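Local atomic coordinates of ABC transporter substrate-binding protein (Rhizobium radiobacter, PDB entry 6TFX), a protein that binds the mannityl-opine mannopinic acid as the periplasmic solute-binding component of an ABC importer. Residues Q171-Q176 / S180-A185; V77-Q80 / N85-A88. All blocks are in the same frame, centred on the assembly; numbering follows the deposited sequence.

How the interactions relate
From the N terminus, interaction 2 comes first: Val77-Gln80 and Asn85-Ala88 close a short loop of four residues within the connection from strand 68-73 to helix 88-98, delivering the chain to the start of that helix. Interaction 1 follows some eighty residues later, where strands 170-176 and 180-185 close a beta hairpin across a three-residue turn. The two loops lie in series, neither nested nor crossed, with centres about 20 Å apart. Interaction 1 belongs to the large mixed sheet, whereas interaction 2 leads away from the four-stranded antiparallel sheet. They meet where Gln171 OE1 packs at 3.5 Å against Gln80 CG, joining the hairpin to the loop.

Interaction 1. Residues Q171-Q176 / S180-A185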
loop_
_atom_site.group_PDB
_atom_site.type_symbol
_atom_site.label_atom_id
_atom_site.label_comp_id
_atom_site.label_asym_id
_atom_site.label_seq_id
_atom_site.Cartn_x
_atom_site.Cartn_y
_atom_site.Cartn_z
ATOM N N GLN A 171 14.601 -14.910 -5.684
ATOM C CA GLN A 171 15.449 -13.902 -6.328
ATOM C C GLN A 171 14.980 -13.679 -7.731
ATOM O O GLN A 171 14.451 -14.590 -8.359
ATOM C CB GLN A 171 16.921 -14.353 -6.354
ATOM C CG GLN A 171 17.138 -15.696 -7.075
ATOM C CD GLN A 171 18.171 -16.547 -6.391
ATOM O OE1 GLN A 171 18.909 -16.088 -5.517
ATOM N NE2 GLN A 171 18.228 -17.816 -6.755
ATOM N N VAL A 172 15.232 -12.483 -8.261
ATOM C CA VAL A 172 14.852 -12.189 -9.629
ATOM C C VAL A 172 15.912 -12.769 -10.542
ATOM O O VAL A 172 17.068 -12.337 -10.486
ATOM C CB VAL A 172 14.631 -10.678 -9.861
ATOM C CG1 VAL A 172 14.445 -10.358 -11.348
ATOM C CG2 VAL A 172 13.445 -10.177 -9.048
ATOM N N GLU A 173 15.531 -13.767 -11.349
ATOM C CA GLU A 173 16.457 -14.355 -12.316
ATOM C C GLU A 173 16.495 -13.482 -13.582
ATOM O O GLU A 173 17.577 -13.222 -14.125
ATOM C CB GLU A 173 16.035 -15.784 -12.651
ATOM C CG GLU A 173 17.009 -16.493 -13.580
ATOM C CD GLU A 173 16.598 -17.912 -13.908
ATOM O OE1 GLU A 173 15.667 -18.092 -14.729
ATOM O OE2 GLU A 173 17.206 -18.846 -13.341
ATOM N N SER A 174 15.311 -13.053 -14.061
ATOM C CA SER A 174 15.177 -12.218 -15.254
ATOM C C SER A 174 13.831 -11.502 -15.295
ATOM O O SER A 174 12.852 -11.953 -14.675
ATOM C CB SER A 174 15.330 -13.074 -16.509
ATOM O OG SER A 174 14.336 -14.083 -16.594
ATOM N N ILE A 175 13.780 -10.388 -16.062
ATOM C CA ILE A 175 12.550 -9.650 -16.305
ATOM C C ILE A 175 12.355 -9.661 -17.815
ATOM O O ILE A 175 13.304 -9.387 -18.556
ATOM C CB ILE A 175 12.582 -8.212 -15.724
ATOM C CG1 ILE A 175 12.773 -8.234 -14.177
ATOM C CG2 ILE A 175 11.310 -7.418 -16.120
ATOM C CD1 ILE A 175 13.162 -6.864 -13.543
ATOM N N GLN A 176 11.146 -10.025 -18.269
ATOM C CA GLN A 176 10.762 -10.015 -19.684
ATOM C C GLN A 176 9.827 -8.782 -19.707
ATOM O O GLN A 176 8.672 -8.898 -19.269
ATOM C CB GLN A 176 10.017 -11.329 -20.052
ATOM C CG GLN A 176 10.880 -12.610 -20.043
ATOM C CD GLN A 176 11.470 -13.049 -18.704
ATOM O OE1 GLN A 176 12.689 -13.203 -18.567
ATOM N NE2 GLN A 176 10.636 -13.275 -17.682
ATOM N N SER A 180 6.567 -10.663 -18.025
ATOM C CA SER A 180 6.728 -11.398 -16.772
ATOM C C SER A 180 8.022 -11.143 -16.031
ATOM O O SER A 180 8.977 -10.616 -16.593
ATOM C CB SER A 180 6.623 -12.904 -17.027
ATOM O OG SER A 180 7.660 -13.412 -17.858
ATOM N N VAL A 181 8.052 -11.569 -14.764
ATOM C CA VAL A 181 9.247 -11.620 -13.944
ATOM C C VAL A 181 9.439 -13.092 -13.618
ATOM O O VAL A 181 8.481 -13.763 -13.208
ATOM C CB VAL A 181 9.158 -10.787 -12.645
ATOM C CG1 VAL A 181 10.459 -10.871 -11.860
ATOM C CG2 VAL A 181 8.814 -9.342 -12.950
ATOM N N THR A 182 10.671 -13.597 -13.800
ATOM C CA THR A 182 10.990 -14.964 -13.444
ATOM C C THR A 182 11.766 -14.904 -12.166
ATOM O O THR A 182 12.856 -14.307 -12.118
ATOM C CB THR A 182 11.816 -15.687 -14.541
ATOM O OG1 THR A 182 11.090 -15.632 -15.768
ATOM C CG2 THR A 182 12.100 -17.171 -14.182
ATOM N N LEU A 183 11.204 -15.500 -11.108
ATOM C CA LEU A 183 11.903 -15.597 -9.830
ATOM C C LEU A 183 12.297 -17.047 -9.586
ATOM O O LEU A 183 11.581 -17.968 -10.004
ATOM C CB LEU A 183 11.041 -15.096 -8.666
ATOM C CG LEU A 183 10.571 -13.624 -8.759
ATOM C CD1 LEU A 183 9.197 -13.540 -9.400
ATOM C CD2 LEU A 183 10.558 -12.984 -7.388
ATOM N N THR A 184 13.451 -17.260 -8.944
ATOM C CA THR A 184 13.883 -18.610 -8.629
ATOM C C THR A 184 14.131 -18.696 -7.126
ATOM O O THR A 184 14.401 -17.686 -6.478
ATOM C CB THR A 184 15.129 -19.000 -9.434
ATOM O OG1 THR A 184 16.169 -18.078 -9.132
ATOM C CG2 THR A 184 14.874 -19.031 -10.926
ATOM N N ALA A 185 14.045 -19.909 -6.576
ATOM C CA ALA A 185 14.260 -20.109 -5.144
ATOM C C ALA A 185 15.675 -19.721 -4.768
ATOM O O ALA A 185 16.620 -20.047 -5.493
ATOM C CB ALA A 185 14.025 -21.567 -4.790
#
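Gln176 and Ser180 face each other across the turn of a beta hairpin that carries a classic beta bulge. Backbone bonds run both ways between them, Gln176 N giving to Ser180 O at 2.8 Å. At the bulge Glu173 and Ser174 both face Thr182: Thr182 O accepts Glu173 N at 2.8 Å and, only weakly, Ser174 N, so the extra residue shifts the register by one between Val172 and Ser174.

The face bearing Gln171, Ser174, Gln176, Ser180, Thr182 and Thr184 is polar, and its side chains bond across the strands. Gln176 bends at CG (chi2 64°), which folds its amide back over the neighbouring strand; NE2 reaches Ser180 OG at 3.0 Å, nearly in the amide plane, and bonds weakly to Thr182 OG1. The other end of this amide is gripped too, since Ser174 OG donates to Gln176 OE1, on a lone pair, and so fixes which way the amide is turned. Glutamine suits this place because it donates and accepts at once. Glu173 lies alongside Thr182, its OE1 near the methyl CG2.

Val172, Ile175, Val181 and Leu183 make the opposite, apolar face. Branched side chains pack there on helix 26-35: Val181 and Leu183 rest on Leu31, Val172 on Ile35. Ile175 sets its CG1 against Val181 CG1 and touches Arg162. Strand 198-203 pairs with the other edge of 180-185, so that the hairpin joins the mixed sheet. At the far end, Gln171 NE2 donates in its amide plane to Thr184 OG1 at 3.2 Å.

Interaction 2. Residues V77-Q80 / N85-A88; sequences VKWQ and NVTA
Val77 and Val86 hold together the neck of a loop that leads into helix 88-98, where Thr87 is the N-cap residue. The direct backbone bond here is Val86 N to Val77 O, 2.8 Å long and nearly straight (167°), and it belongs to a single bridge between Lys78 and Asn85.

Apolar contact centres on Val86 CG2. This methyl sits over one face of the Trp79 indole, 3.7 Å from the centroid of the five-membered ring and 12° off its normal, a CH-pi contact; Val77 CG1 touches the same methyl. Val86 CG1, anti to the backbone N, reaches Trp79 CZ2, while CG2, anti to the carbonyl carbon, lies over the five-membered ring. A beta-branched residue thus fits well here, offering two methyls to one broad flat ring. Phe167 and Pro149 also meet the indole, while Leu56 packs on Val86.

Among the polar side chains, Lys78 and Asn85 run side by side, and the long lysine, bent at CG, brings NZ to Asn85 OD1 at 2.8 Å, tilted 20° from the carbonyl plane. The indole N-H has its main partner in Asp90 OD2, which also accepts Thr87 N, so one carboxylate oxygen links the tryptophan to the helix start.

Two waters complete the join. One takes Val77 N and donates to Val86 O; the other, at the ring edge, donates to Asn85 O at 2.6 Å and weakly accepts Trp79 NE1.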
loop_
_atom_site.group_PDB
_atom_site.type_symbol
_atom_site.label_atom_id
_atom_site.label_comp_id
_atom_site.label_asym_id
_atom_site.label_seq_id
_atom_site.Cartn_x
_atom_site.Cartn_y
_atom_site.Cartn_z
ATOM N N VAL A 77 23.188 -15.297 7.594
ATOM C CA VAL A 77 22.096 -15.013 6.660
ATOM C C VAL A 77 22.845 -14.547 5.426
ATOM O O VAL A 77 23.668 -13.634 5.525
ATOM C CB VAL A 77 21.095 -13.934 7.129
ATOM C CG1 VAL A 77 20.105 -13.581 6.016
ATOM C CG2 VAL A 77 20.351 -14.386 8.380
ATOM N N LYS A 78 22.617 -15.197 4.299
ATOM C CA LYS A 78 23.333 -14.872 3.075
ATOM C C LYS A 78 22.508 -14.028 2.113
ATOM O O LYS A 78 21.316 -14.307 1.889
ATOM C CB LYS A 78 23.733 -16.163 2.323
ATOM C CG LYS A 78 24.383 -17.251 3.173
ATOM C CD LYS A 78 25.849 -17.003 3.454
ATOM C CE LYS A 78 26.388 -18.101 4.335
ATOM N NZ LYS A 78 27.755 -17.791 4.820
ATOM N N TRP A 79 23.170 -13.068 1.460
ATOM C CA TRP A 79 22.528 -12.318 0.402
ATOM C C TRP A 79 22.376 -13.254 -0.790
ATOM O O TRP A 79 23.170 -14.175 -0.949
ATOM C CB TRP A 79 23.419 -11.146 -0.043
ATOM C CG TRP A 79 23.446 -10.006 0.929
ATOM C CD1 TRP A 79 24.525 -9.537 1.621
ATOM C CD2 TRP A 79 22.339 -9.144 1.267
ATOM N NE1 TRP A 79 24.163 -8.421 2.359
ATOM C CE2 TRP A 79 22.820 -8.184 2.185
ATOM C CE3 TRP A 79 20.978 -9.112 0.901
ATOM C CZ2 TRP A 79 21.981 -7.206 2.758
ATOM C CZ3 TRP A 79 20.151 -8.141 1.456
ATOM C CH2 TRP A 79 20.659 -7.192 2.361
ATOM N N GLN A 80 21.404 -12.973 -1.656
ATOM C CA GLN A 80 21.279 -13.697 -2.919
ATOM C C GLN A 80 22.478 -13.308 -3.810
ATOM O O GLN A 80 23.092 -12.269 -3.587
ATOM C CB GLN A 80 20.033 -13.205 -3.650
ATOM C CG GLN A 80 18.732 -13.710 -3.005
ATOM C CD GLN A 80 17.568 -12.782 -3.234
ATOM O OE1 GLN A 80 17.623 -11.841 -4.038
ATOM N NE2 GLN A 80 16.490 -13.004 -2.476
ATOM N N ASN A 85 27.579 -12.681 3.537
ATOM C CA ASN A 85 26.803 -12.549 4.773
ATOM C C ASN A 85 26.189 -11.166 4.934
ATOM O O ASN A 85 26.824 -10.166 4.626
ATOM C CB ASN A 85 27.684 -12.842 6.001
ATOM C CG ASN A 85 28.075 -14.289 6.173
ATOM O OD1 ASN A 85 27.363 -15.203 5.768
ATOM N ND2 ASN A 85 29.210 -14.528 6.812
ATOM N N VAL A 86 24.963 -11.115 5.430
ATOM C CA VAL A 86 24.307 -9.838 5.736
ATOM C C VAL A 86 24.955 -9.319 7.032
ATOM O O VAL A 86 25.026 -10.056 8.029
ATOM C CB VAL A 86 22.788 -10.046 5.935
ATOM C CG1 VAL A 86 22.105 -8.713 6.251
ATOM C CG2 VAL A 86 22.169 -10.689 4.700
ATOM N N THR A 87 25.382 -8.055 7.031
ATOM C CA THR A 87 26.053 -7.486 8.207
ATOM C C THR A 87 25.319 -6.274 8.736
ATOM O O THR A 87 24.491 -5.680 8.037
ATOM C CB THR A 87 27.494 -7.032 7.858
ATOM O OG1 THR A 87 27.420 -5.916 6.961
ATOM C CG2 THR A 87 28.352 -8.165 7.285
ATOM N N ALA A 88 25.720 -5.842 9.933
ATOM C CA ALA A 88 25.203 -4.612 10.537
ATOM C C ALA A 88 25.457 -3.406 9.605
ATOM O O ALA A 88 24.603 -2.514 9.531
ATOM C CB ALA A 88 25.863 -4.377 11.883
HETATM O O HOH W 1 24.080 -12.587 8.721
HETATM O O HOH W 2 27.260 -7.912 3.392
#